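PDB 3MPP: botulinum neurotoxin type G from Clostridium botulinum, which attaches to the surface of host cells through its receptor-binding domain and delivers its metalloprotease light chain into the host cytosol. Local coordinates for residues Ser28-Asn33 and Glu46-Thr51; Gln239-Asn244 and Gly282-Ile287; Thr360-Ile365 and Asn419-Pro424. The protein carries 4 engineered substitutions. All coordinates share one frame; numbering follows the deposited sequence.

Interaction 1 of 3, residues Ser28-Asn33 and Glu46-Thr51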
loop_
_atom_site.group_PDB
_atom_site.type_symbol
_atom_site.label_atom_id
_atom_site.label_comp_id
_atom_site.label_asym_id
_atom_site.label_seq_id
_atom_site.Cartn_x
_atom_site.Cartn_y
_atom_site.Cartn_z
ATOM N N SER A 28 -20.607 11.372 -12.980
ATOM C CA SER A 28 -21.445 10.438 -12.238
ATOM C C SER A 28 -20.811 9.054 -12.050
ATOM O O SER A 28 -21.330 8.244 -11.284
ATOM C CB SER A 28 -22.789 10.281 -12.945
ATOM O OG SER A 28 -22.612 9.769 -14.254
ATOM N N ASP A 29 -19.705 8.784 -12.750
ATOM C CA ASP A 29 -19.066 7.462 -12.698
ATOM C C ASP A 29 -17.748 7.486 -11.911
ATOM O O ASP A 29 -16.829 6.714 -12.196
ATOM C CB ASP A 29 -18.854 6.900 -14.118
ATOM C CG ASP A 29 -18.427 5.422 -14.124
ATOM O OD1 ASP A 29 -18.936 4.627 -13.302
ATOM O OD2 ASP A 29 -17.581 5.059 -14.970
ATOM N N VAL A 30 -17.663 8.367 -10.917
ATOM C CA VAL A 30 -16.519 8.388 -10.007
ATOM C C VAL A 30 -16.926 7.789 -8.660
ATOM O O VAL A 30 -18.004 8.067 -8.149
ATOM C CB VAL A 30 -15.971 9.815 -9.778
ATOM C CG1 VAL A 30 -14.808 9.789 -8.785
ATOM C CG2 VAL A 30 -15.526 10.449 -11.101
ATOM N N ILE A 31 -16.069 6.945 -8.099
ATOM C CA ILE A 31 -16.327 6.371 -6.783
ATOM C C ILE A 31 -15.445 7.053 -5.740
ATOM O O ILE A 31 -14.255 7.286 -5.953
ATOM C CB ILE A 31 -16.094 4.841 -6.759
ATOM C CG1 ILE A 31 -17.160 4.116 -7.582
ATOM C CG2 ILE A 31 -16.151 4.310 -5.328
ATOM C CD1 ILE A 31 -17.004 4.276 -9.064
ATOM N N PHE A 32 -16.039 7.377 -4.607
ATOM C CA PHE A 32 -15.316 8.036 -3.539
ATOM C C PHE A 32 -15.404 7.173 -2.298
ATOM O O PHE A 32 -16.337 6.392 -2.141
ATOM C CB PHE A 32 -15.941 9.395 -3.212
ATOM C CG PHE A 32 -15.762 10.437 -4.285
ATOM C CD1 PHE A 32 -14.590 11.164 -4.368
ATOM C CD2 PHE A 32 -16.784 10.708 -5.187
ATOM C CE1 PHE A 32 -14.423 12.129 -5.342
ATOM C CE2 PHE A 32 -16.633 11.680 -6.159
ATOM C CZ PHE A 32 -15.450 12.392 -6.241
ATOM N N ASN A 33 -14.423 7.314 -1.420
ATOM C CA ASN A 33 -14.583 6.882 -0.042
ATOM C C ASN A 33 -13.977 7.941 0.866
ATOM O O ASN A 33 -13.203 8.782 0.406
ATOM C CB ASN A 33 -13.985 5.489 0.194
ATOM C CG ASN A 33 -12.479 5.462 0.069
ATOM O OD1 ASN A 33 -11.782 6.302 0.629
ATOM N ND2 ASN A 33 -11.967 4.481 -0.668
ATOM N N GLU A 46 -16.197 8.176 -20.020
ATOM C CA GLU A 46 -16.219 9.629 -20.102
ATOM C C GLU A 46 -16.922 10.230 -18.895
ATOM O O GLU A 46 -16.681 11.379 -18.542
ATOM C CB GLU A 46 -16.935 10.079 -21.378
ATOM C CG GLU A 46 -16.159 9.752 -22.620
ATOM C CD GLU A 46 -16.802 10.317 -23.871
ATOM O OE1 GLU A 46 -17.938 10.845 -23.789
ATOM O OE2 GLU A 46 -16.161 10.217 -24.933
ATOM N N ASN A 47 -17.800 9.458 -18.260
ATOM C CA ASN A 47 -18.519 9.974 -17.094
ATOM C C ASN A 47 -17.784 9.784 -15.784
ATOM O O ASN A 47 -18.250 10.207 -14.713
ATOM C CB ASN A 47 -19.929 9.413 -17.043
ATOM C CG ASN A 47 -20.833 10.084 -18.062
ATOM O OD1 ASN A 47 -21.004 11.307 -18.036
ATOM N ND2 ASN A 47 -21.382 9.301 -18.985
ATOM N N SER A 48 -16.618 9.161 -15.877
ATOM C CA SER A 48 -15.771 8.975 -14.711
ATOM C C SER A 48 -14.678 10.028 -14.773
ATOM O O SER A 48 -13.570 9.769 -15.251
ATOM C CB SER A 48 -15.138 7.578 -14.707
ATOM O OG SER A 48 -14.516 7.337 -13.446
ATOM N N ASN A 49 -14.995 11.232 -14.327
ATOM C CA ASN A 49 -14.044 12.322 -14.455
ATOM C C ASN A 49 -14.204 13.360 -13.355
ATOM O O ASN A 49 -15.269 13.485 -12.751
ATOM C CB ASN A 49 -14.188 12.991 -15.816
ATOM C CG ASN A 49 -15.436 13.852 -15.902
ATOM O OD1 ASN A 49 -16.542 13.345 -16.079
ATOM N ND2 ASN A 49 -15.262 15.160 -15.752
ATOM N N ILE A 50 -13.125 14.087 -13.100
ATOM C CA ILE A 50 -13.135 15.227 -12.196
ATOM C C ILE A 50 -12.376 16.329 -12.888
ATOM O O ILE A 50 -11.297 16.094 -13.439
ATOM C CB ILE A 50 -12.394 14.928 -10.888
ATOM C CG1 ILE A 50 -13.069 13.783 -10.129
ATOM C CG2 ILE A 50 -12.300 16.189 -10.011
ATOM C CD1 ILE A 50 -12.285 13.329 -8.916
ATOM N N THR A 51 -12.943 17.528 -12.882
ATOM C CA THR A 51 -12.225 18.695 -13.363
ATOM C C THR A 51 -12.030 19.658 -12.198
ATOM O O THR A 51 -12.981 20.004 -11.495
ATOM C CB THR A 51 -12.970 19.399 -14.519
ATOM O OG1 THR A 51 -13.027 18.530 -15.657
ATOM C CG2 THR A 51 -12.249 20.672 -14.919
HETATM O O HOH W 1 -21.310 12.615 -15.579
#
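Asp29 and Ser48 meet where two loops of the N-terminal receptor-binding subdomain run past each other, and the side chain of Ser48 supplies one of the two direct hydrogen bonds. From its backbone, CB of Ser48 lies against the Asp29 main chain and is also approached by the carboxylate, with Asp29 OD2 at 3.5 Å from Ser48 CB. One bond further out, OG sits anti to the backbone N (chi1 -170°), a position from which it donates to Asp29 O over 2.7 Å. The hydroxyl comes in from above the carbonyl plane, 50° out of it. The same OG is hydrogen-bonded to the backbone N of Asn43, so one small hydroxyl joins the 28-33 segment to the end of strand 39-43.

Beside this bond the backbones are tied directly: Asp29 N donates to Asn47 O at 2.8 Å, again from above the plane of the carbonyl. A water adds a bridge between the exposed residues Ser28 and Asn47, accepting from Ser28 N and donating to Asn47 OD1. On the other flank the contact turns apolar. Val30 CG2, anti to its own carbonyl carbon, reaches the 46-51 backbone and comes to 3.4 Å from Asn49 N; it then touches Ile50 CG1 at 4.3 Å. Farther along strand 30-33, Phe32 CZ meets Ile50 CD1 at 4.2 Å, while Val30 CG1 covers part of one face of the Phe32 ring.

Strands 30-33 and 50-53 belong to the two different sheets of this jelly-roll-like, lectin-type subdomain. Chemically, the contact grades from main-chain and hydroxyl bonds, with water at the solvent side, to apolar packing of Val30 and Phe32 on Ile50, and the polar grip falls on loop carbonyls rather than on a regular pairing of strands.

Interaction 2 of 3, residues Gln239-Asn244 and Gly282-Ile287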
loop_
_atom_site.group_PDB
_atom_site.type_symbol
_atom_site.label_atom_id
_atom_site.label_comp_id
_atom_site.label_asym_id
_atom_site.label_seq_id
_atom_site.Cartn_x
_atom_site.Cartn_y
_atom_site.Cartn_z
ATOM N N GLN A 239 -11.492 -10.623 6.684
ATOM C CA GLN A 239 -10.595 -11.752 6.402
ATOM C C GLN A 239 -9.257 -11.309 5.821
ATOM O O GLN A 239 -9.214 -10.555 4.848
ATOM C CB GLN A 239 -11.265 -12.754 5.470
ATOM C CG GLN A 239 -12.506 -13.416 6.086
ATOM C CD GLN A 239 -13.314 -14.129 5.036
ATOM O OE1 GLN A 239 -13.509 -13.607 3.944
ATOM N NE2 GLN A 239 -13.759 -15.339 5.340
ATOM N N TYR A 240 -8.175 -11.810 6.415
ATOM C CA TYR A 240 -6.820 -11.454 6.023
ATOM C C TYR A 240 -5.932 -12.686 5.951
ATOM O O TYR A 240 -5.920 -13.499 6.881
ATOM C CB TYR A 240 -6.186 -10.558 7.078
ATOM C CG TYR A 240 -6.715 -9.145 7.152
ATOM C CD1 TYR A 240 -6.730 -8.318 6.029
ATOM C CD2 TYR A 240 -7.153 -8.621 8.363
ATOM C CE1 TYR A 240 -7.197 -6.996 6.114
ATOM C CE2 TYR A 240 -7.624 -7.311 8.460
ATOM C CZ TYR A 240 -7.635 -6.504 7.332
ATOM O OH TYR A 240 -8.097 -5.196 7.431
ATOM N N TYR A 241 -5.173 -12.797 4.867
ATOM C CA TYR A 241 -4.033 -13.710 4.803
ATOM C C TYR A 241 -2.823 -12.985 5.395
ATOM O O TYR A 241 -2.842 -11.764 5.575
ATOM C CB TYR A 241 -3.799 -14.167 3.350
ATOM C CG TYR A 241 -5.008 -14.903 2.819
ATOM C CD1 TYR A 241 -5.221 -16.239 3.145
ATOM C CD2 TYR A 241 -5.961 -14.255 2.037
ATOM C CE1 TYR A 241 -6.352 -16.929 2.693
ATOM C CE2 TYR A 241 -7.099 -14.932 1.580
ATOM C CZ TYR A 241 -7.276 -16.268 1.909
ATOM O OH TYR A 241 -8.375 -16.945 1.460
ATOM N N LEU A 242 -1.777 -13.732 5.717
ATOM C CA LEU A 242 -0.701 -13.185 6.517
ATOM C C LEU A 242 0.588 -13.159 5.720
ATOM O O LEU A 242 0.931 -14.116 5.014
ATOM C CB LEU A 242 -0.550 -13.991 7.817
ATOM C CG LEU A 242 0.258 -13.427 8.995
ATOM C CD1 LEU A 242 -0.230 -12.031 9.434
ATOM C CD2 LEU A 242 0.243 -14.405 10.177
ATOM N N PHE A 243 1.278 -12.030 5.792
ATOM C CA PHE A 243 2.545 -11.868 5.103
ATOM C C PHE A 243 3.642 -11.528 6.113
ATOM O O PHE A 243 3.439 -10.680 6.983
ATOM C CB PHE A 243 2.411 -10.777 4.034
ATOM C CG PHE A 243 3.708 -10.363 3.402
ATOM C CD1 PHE A 243 4.203 -11.036 2.292
ATOM C CD2 PHE A 243 4.415 -9.268 3.887
ATOM C CE1 PHE A 243 5.398 -10.647 1.697
ATOM C CE2 PHE A 243 5.629 -8.874 3.288
ATOM C CZ PHE A 243 6.107 -9.555 2.196
ATOM N N ASN A 244 4.790 -12.197 5.986
ATOM C CA ASN A 244 5.968 -11.919 6.817
ATOM C C ASN A 244 7.065 -11.155 6.065
ATOM O O ASN A 244 7.594 -11.642 5.070
ATOM C CB ASN A 244 6.538 -13.221 7.398
ATOM C CG ASN A 244 7.582 -12.962 8.452
ATOM O OD1 ASN A 244 8.729 -12.697 8.129
ATOM N ND2 ASN A 244 7.181 -13.020 9.727
ATOM N N GLY A 282 -2.798 -20.039 2.875
ATOM C CA GLY A 282 -2.619 -20.316 4.294
ATOM C C GLY A 282 -3.752 -19.898 5.221
ATOM O O GLY A 282 -4.901 -19.766 4.804
ATOM N N LEU A 283 -3.415 -19.699 6.495
ATOM C CA LEU A 283 -4.390 -19.322 7.514
ATOM C C LEU A 283 -5.108 -18.054 7.116
ATOM O O LEU A 283 -4.479 -17.093 6.694
ATOM C CB LEU A 283 -3.696 -19.087 8.855
ATOM C CG LEU A 283 -2.939 -20.331 9.353
ATOM C CD1 LEU A 283 -2.033 -20.003 10.529
ATOM C CD2 LEU A 283 -3.937 -21.393 9.712
ATOM N N ARG A 284 -6.424 -18.054 7.279
ATOM C CA ARG A 284 -7.199 -16.850 7.063
ATOM C C ARG A 284 -7.650 -16.311 8.424
ATOM O O ARG A 284 -8.338 -16.997 9.167
ATOM C CB ARG A 284 -8.381 -17.155 6.152
ATOM C CG ARG A 284 -9.117 -15.912 5.657
ATOM C CD ARG A 284 -10.121 -16.300 4.604
ATOM N NE ARG A 284 -11.145 -17.194 5.127
ATOM C CZ ARG A 284 -12.074 -17.785 4.379
ATOM N NH1 ARG A 284 -12.115 -17.568 3.068
ATOM N NH2 ARG A 284 -12.956 -18.597 4.937
ATOM N N PHE A 285 -7.212 -15.102 8.752
ATOM C CA PHE A 285 -7.418 -14.516 10.068
ATOM C C PHE A 285 -8.524 -13.489 10.050
ATOM O O PHE A 285 -8.766 -12.835 9.032
ATOM C CB PHE A 285 -6.147 -13.780 10.526
ATOM C CG PHE A 285 -4.974 -14.682 10.789
ATOM C CD1 PHE A 285 -4.734 -15.170 12.069
ATOM C CD2 PHE A 285 -4.095 -15.020 9.765
ATOM C CE1 PHE A 285 -3.648 -16.004 12.326
ATOM C CE2 PHE A 285 -2.998 -15.855 10.009
ATOM C CZ PHE A 285 -2.785 -16.349 11.300
ATOM N N ILE A 286 -9.171 -13.323 11.201
ATOM C CA ILE A 286 -10.057 -12.188 11.424
ATOM C C ILE A 286 -9.642 -11.524 12.732
ATOM O O ILE A 286 -9.574 -12.174 13.763
ATOM C CB ILE A 286 -11.521 -12.605 11.507
ATOM C CG1 ILE A 286 -11.972 -13.168 10.153
ATOM C CG2 ILE A 286 -12.393 -11.418 11.941
ATOM C CD1 ILE A 286 -13.346 -13.801 10.185
ATOM N N ILE A 287 -9.358 -10.231 12.677
ATOM C CA ILE A 287 -9.039 -9.472 13.876
ATOM C C ILE A 287 -10.310 -9.110 14.641
ATOM O O ILE A 287 -11.235 -8.506 14.080
ATOM C CB ILE A 287 -8.223 -8.207 13.523
ATOM C CG1 ILE A 287 -6.997 -8.589 12.670
ATOM C CG2 ILE A 287 -7.766 -7.494 14.776
ATOM C CD1 ILE A 287 -6.293 -7.388 12.093
HETATM O O HOH W 2 -10.818 -15.588 1.224
HETATM O O HOH W 3 -2.120 -16.694 5.458
#
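Tyr240 O accepts the shortest direct bond of this contact, 2.8 Å from Phe285 N and almost straight at 175°. Arg284 CA approaches the same oxygen with its hydrogen, and the rim of the Phe285 ring also lies beside it, near the ring plane. The return bond, Tyr240 N to Phe285 O at 2.9 Å, completes an antiparallel hydrogen-bonded pair. Two residues along, a water stands in for the direct link: it accepts from Leu242 N and donates to Leu283 O, spanning the place where the 282-287 segment is not yet regular strand.

On the face that carries Gln239 and Ile286, Gln239 meets the Arg284 side chain, CB to CG and CD. Arg284 CG stands anti to the backbone N (chi1 -170°), over one face of the Tyr241 ring toward its rim, and CD packs against Tyr241 OH at 3.7 Å. Over the centre of the guanidinium sits Gln239 NE2, 3.1 Å from Arg284 CZ, the amide and guanidinium planes being 28° apart. Both groups are donors, and both turn to Asp313: Arg284 NE forms a salt bridge with OD1 and Gln239 NE2 bonds to OD2. A second water joins Tyr241 OH to Arg284 NH1.

On the face bearing Tyr240 and Phe285 the contacts across the strands are apolar, the Tyr240 hydroxyl bonding to Arg235 N. Leu242 CD2 reaches Phe285 CE2 at 3.6 Å, and Ile287 CD1 meets Tyr240 CE2 at 3.9 Å.

This two-sided pairing belongs to the beta-trefoil subdomain. Its chemistry implies that the two neighbouring donors are held together less by each other than by the carboxylate they share, whose charge would offset that of the guanidinium.

Interaction 3 of 3, residues Thr360-Ile365 and Asn419-Pro424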
loop_
_atom_site.group_PDB
_atom_site.type_symbol
_atom_site.label_atom_id
_atom_site.label_comp_id
_atom_site.label_asym_id
_atom_site.label_seq_id
_atom_site.Cartn_x
_atom_site.Cartn_y
_atom_site.Cartn_z
ATOM N N THR A 360 5.890 2.370 6.589
ATOM C CA THR A 360 5.606 1.132 5.869
ATOM C C THR A 360 4.268 0.551 6.307
ATOM O O THR A 360 3.619 1.074 7.215
ATOM C CB THR A 360 6.728 0.077 6.064
ATOM O OG1 THR A 360 6.662 -0.473 7.385
ATOM C CG2 THR A 360 8.097 0.715 5.851
ATOM N N TYR A 361 3.863 -0.548 5.681
ATOM C CA TYR A 361 2.600 -1.172 6.032
ATOM C C TYR A 361 2.788 -2.367 6.984
ATOM O O TYR A 361 1.866 -3.133 7.201
ATOM C CB TYR A 361 1.866 -1.602 4.760
ATOM C CG TYR A 361 1.666 -0.462 3.775
ATOM C CD1 TYR A 361 1.542 0.861 4.220
ATOM C CD2 TYR A 361 1.559 -0.711 2.415
ATOM C CE1 TYR A 361 1.343 1.924 3.309
ATOM C CE2 TYR A 361 1.363 0.329 1.502
ATOM C CZ TYR A 361 1.255 1.642 1.955
ATOM O OH TYR A 361 1.055 2.657 1.040
ATOM N N ASN A 362 3.985 -2.507 7.544
ATOM C CA ASN A 362 4.266 -3.568 8.502
ATOM C C ASN A 362 3.777 -3.255 9.916
ATOM O O ASN A 362 3.627 -2.105 10.294
ATOM C CB ASN A 362 5.767 -3.829 8.551
ATOM C CG ASN A 362 6.311 -4.289 7.220
ATOM O OD1 ASN A 362 6.009 -5.395 6.759
ATOM N ND2 ASN A 362 7.099 -3.433 6.577
ATOM N N CYS A 363 3.563 -4.296 10.704
ATOM C CA CYS A 363 3.189 -4.130 12.099
ATOM C C CYS A 363 3.739 -5.319 12.870
ATOM O O CYS A 363 4.184 -6.298 12.271
ATOM C CB CYS A 363 1.663 -4.041 12.250
ATOM S SG CYS A 363 0.813 -5.563 11.779
ATOM N N GLN A 364 3.740 -5.212 14.195
ATOM C CA GLN A 364 4.239 -6.277 15.064
ATOM C C GLN A 364 3.101 -6.734 15.963
ATOM O O GLN A 364 2.159 -5.976 16.203
ATOM C CB GLN A 364 5.389 -5.764 15.945
ATOM C CG GLN A 364 6.625 -5.272 15.166
ATOM C CD GLN A 364 6.450 -3.880 14.569
ATOM O OE1 GLN A 364 5.898 -2.970 15.206
ATOM N NE2 GLN A 364 6.935 -3.706 13.344
ATOM N N ILE A 365 3.179 -7.964 16.462
ATOM C CA ILE A 365 2.127 -8.475 17.346
ATOM C C ILE A 365 2.750 -8.886 18.671
ATOM O O ILE A 365 3.605 -9.762 18.705
ATOM C CB ILE A 365 1.376 -9.669 16.716
ATOM C CG1 ILE A 365 0.863 -9.291 15.328
ATOM C CG2 ILE A 365 0.223 -10.129 17.634
ATOM C CD1 ILE A 365 0.753 -10.440 14.347
ATOM N N ASN A 419 7.920 -8.802 11.607
ATOM C CA ASN A 419 7.132 -7.770 10.921
ATOM C C ASN A 419 6.149 -8.424 9.981
ATOM O O ASN A 419 6.545 -9.197 9.114
ATOM C CB ASN A 419 8.037 -6.807 10.153
ATOM C CG ASN A 419 9.009 -6.095 11.058
ATOM O OD1 ASN A 419 8.672 -5.767 12.194
ATOM N ND2 ASN A 419 10.226 -5.858 10.567
ATOM N N TRP A 420 4.872 -8.082 10.147
ATOM C CA TRP A 420 3.796 -8.730 9.417
ATOM C C TRP A 420 2.959 -7.736 8.636
ATOM O O TRP A 420 2.889 -6.553 8.997
ATOM C CB TRP A 420 2.871 -9.442 10.415
ATOM C CG TRP A 420 3.562 -10.486 11.288
ATOM C CD1 TRP A 420 4.091 -10.295 12.541
ATOM C CD2 TRP A 420 3.782 -11.879 10.969
ATOM N NE1 TRP A 420 4.631 -11.487 13.015
ATOM C CE2 TRP A 420 4.446 -12.468 12.078
ATOM C CE3 TRP A 420 3.485 -12.679 9.861
ATOM C CZ2 TRP A 420 4.809 -13.822 12.107
ATOM C CZ3 TRP A 420 3.849 -14.029 9.892
ATOM C CH2 TRP A 420 4.516 -14.579 11.004
ATOM N N GLN A 421 2.321 -8.224 7.573
ATOM C CA GLN A 421 1.262 -7.467 6.915
ATOM C C GLN A 421 0.045 -8.353 6.718
ATOM O O GLN A 421 0.162 -9.572 6.538
ATOM C CB GLN A 421 1.744 -6.914 5.568
ATOM C CG GLN A 421 2.937 -5.949 5.702
ATOM C CD GLN A 421 3.372 -5.384 4.370
ATOM O OE1 GLN A 421 2.543 -5.109 3.502
ATOM N NE2 GLN A 421 4.680 -5.194 4.203
ATOM N N PHE A 422 -1.121 -7.731 6.763
ATOM C CA PHE A 422 -2.380 -8.432 6.586
ATOM C C PHE A 422 -2.922 -8.195 5.168
ATOM O O PHE A 422 -3.034 -7.045 4.717
ATOM C CB PHE A 422 -3.385 -7.952 7.633
ATOM C CG PHE A 422 -3.042 -8.389 9.061
ATOM C CD1 PHE A 422 -3.502 -9.604 9.567
ATOM C CD2 PHE A 422 -2.264 -7.587 9.884
ATOM C CE1 PHE A 422 -3.198 -10.012 10.868
ATOM C CE2 PHE A 422 -1.953 -7.985 11.203
ATOM C CZ PHE A 422 -2.420 -9.201 11.686
ATOM N N ILE A 423 -3.273 -9.276 4.480
ATOM C CA ILE A 423 -3.688 -9.199 3.075
ATOM C C ILE A 423 -5.164 -9.582 2.897
ATOM O O ILE A 423 -5.519 -10.751 2.988
ATOM C CB ILE A 423 -2.839 -10.149 2.178
ATOM C CG1 ILE A 423 -1.349 -10.027 2.493
ATOM C CG2 ILE A 423 -3.095 -9.855 0.703
ATOM C CD1 ILE A 423 -0.461 -10.891 1.542
ATOM N N PRO A 424 -6.033 -8.585 2.661
ATOM C CA PRO A 424 -7.407 -8.905 2.268
ATOM C C PRO A 424 -7.500 -9.188 0.775
ATOM O O PRO A 424 -6.703 -8.652 -0.002
ATOM C CB PRO A 424 -8.172 -7.610 2.558
ATOM C CG PRO A 424 -7.109 -6.501 2.518
ATOM C CD PRO A 424 -5.740 -7.138 2.605
HETATM O O HOH W 4 -0.470 -4.905 7.234
#
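Cys363 and Trp420 exchange two backbone hydrogen bonds in a single antiparallel bridge. Cys363 N donates to Trp420 O and Trp420 N to Cys363 O, each 2.9 Å long. A water extends the link by donating to Tyr361 O and accepting from Phe422 N.

Two hydrogen bonds between side-chain amides lie alongside. Gln421 NE2 reaches Asn362 OD1 at 2.9 Å from above that carbonyl plane, the amides being 74° apart; Asn362 ND2 in turn donates to Thr360 OG1. The Gln364 chain bends at chi2 (78°), which turns CD; NE2 donates to Asn419 OD1, which also bonds to Tyr356 OH, while Gln364 OE1 accepts from Tyr355 N.

Apolar contacts come from Cys363 and Ile365. Cys363 SG approaches the Phe422 ring at its edge, 3.7 Å from CE2, a sulfur-aromatic contact. Ile365 CD1 stands over one face of the Trp420 indole, 4.2 Å from the centroid of its five-membered ring, as a CH-pi contact. The same methyl also touches Phe422 CZ.

Asn419 lies about 11 Å, side chain to side chain, from Trp402, the inferred ganglioside-binding tryptophan. Around this buried junction of the beta-trefoil, strand 239-244 flanks Trp420, strand 346-353 packs on Cys363 and Ile365, and strand 373-382 contributes Phe377 and Ile379 against Ile365 and Trp420.

In the fold
From the N terminus, interaction 1 comes first and closes a short loop around strand 39-43, joining the two sheets of the N-terminal receptor-binding subdomain. The chain then crosses into the C-terminal subdomain, where interaction 2 closes a longer excursion containing strands 250-255, 260-270 and 275-277. Interaction 3 follows and brings the last strand, 420-423, back to residues 360-365. The three loops run in series, with none nesting or crossing. Interactions 2 and 3 are nevertheless neighbours, centres about 10 Å apart, because strand 239-244 pairs with 420-423 and so draws the two ends of the trefoil together; interaction 1 lies over 30 Å away from both, centre to centre.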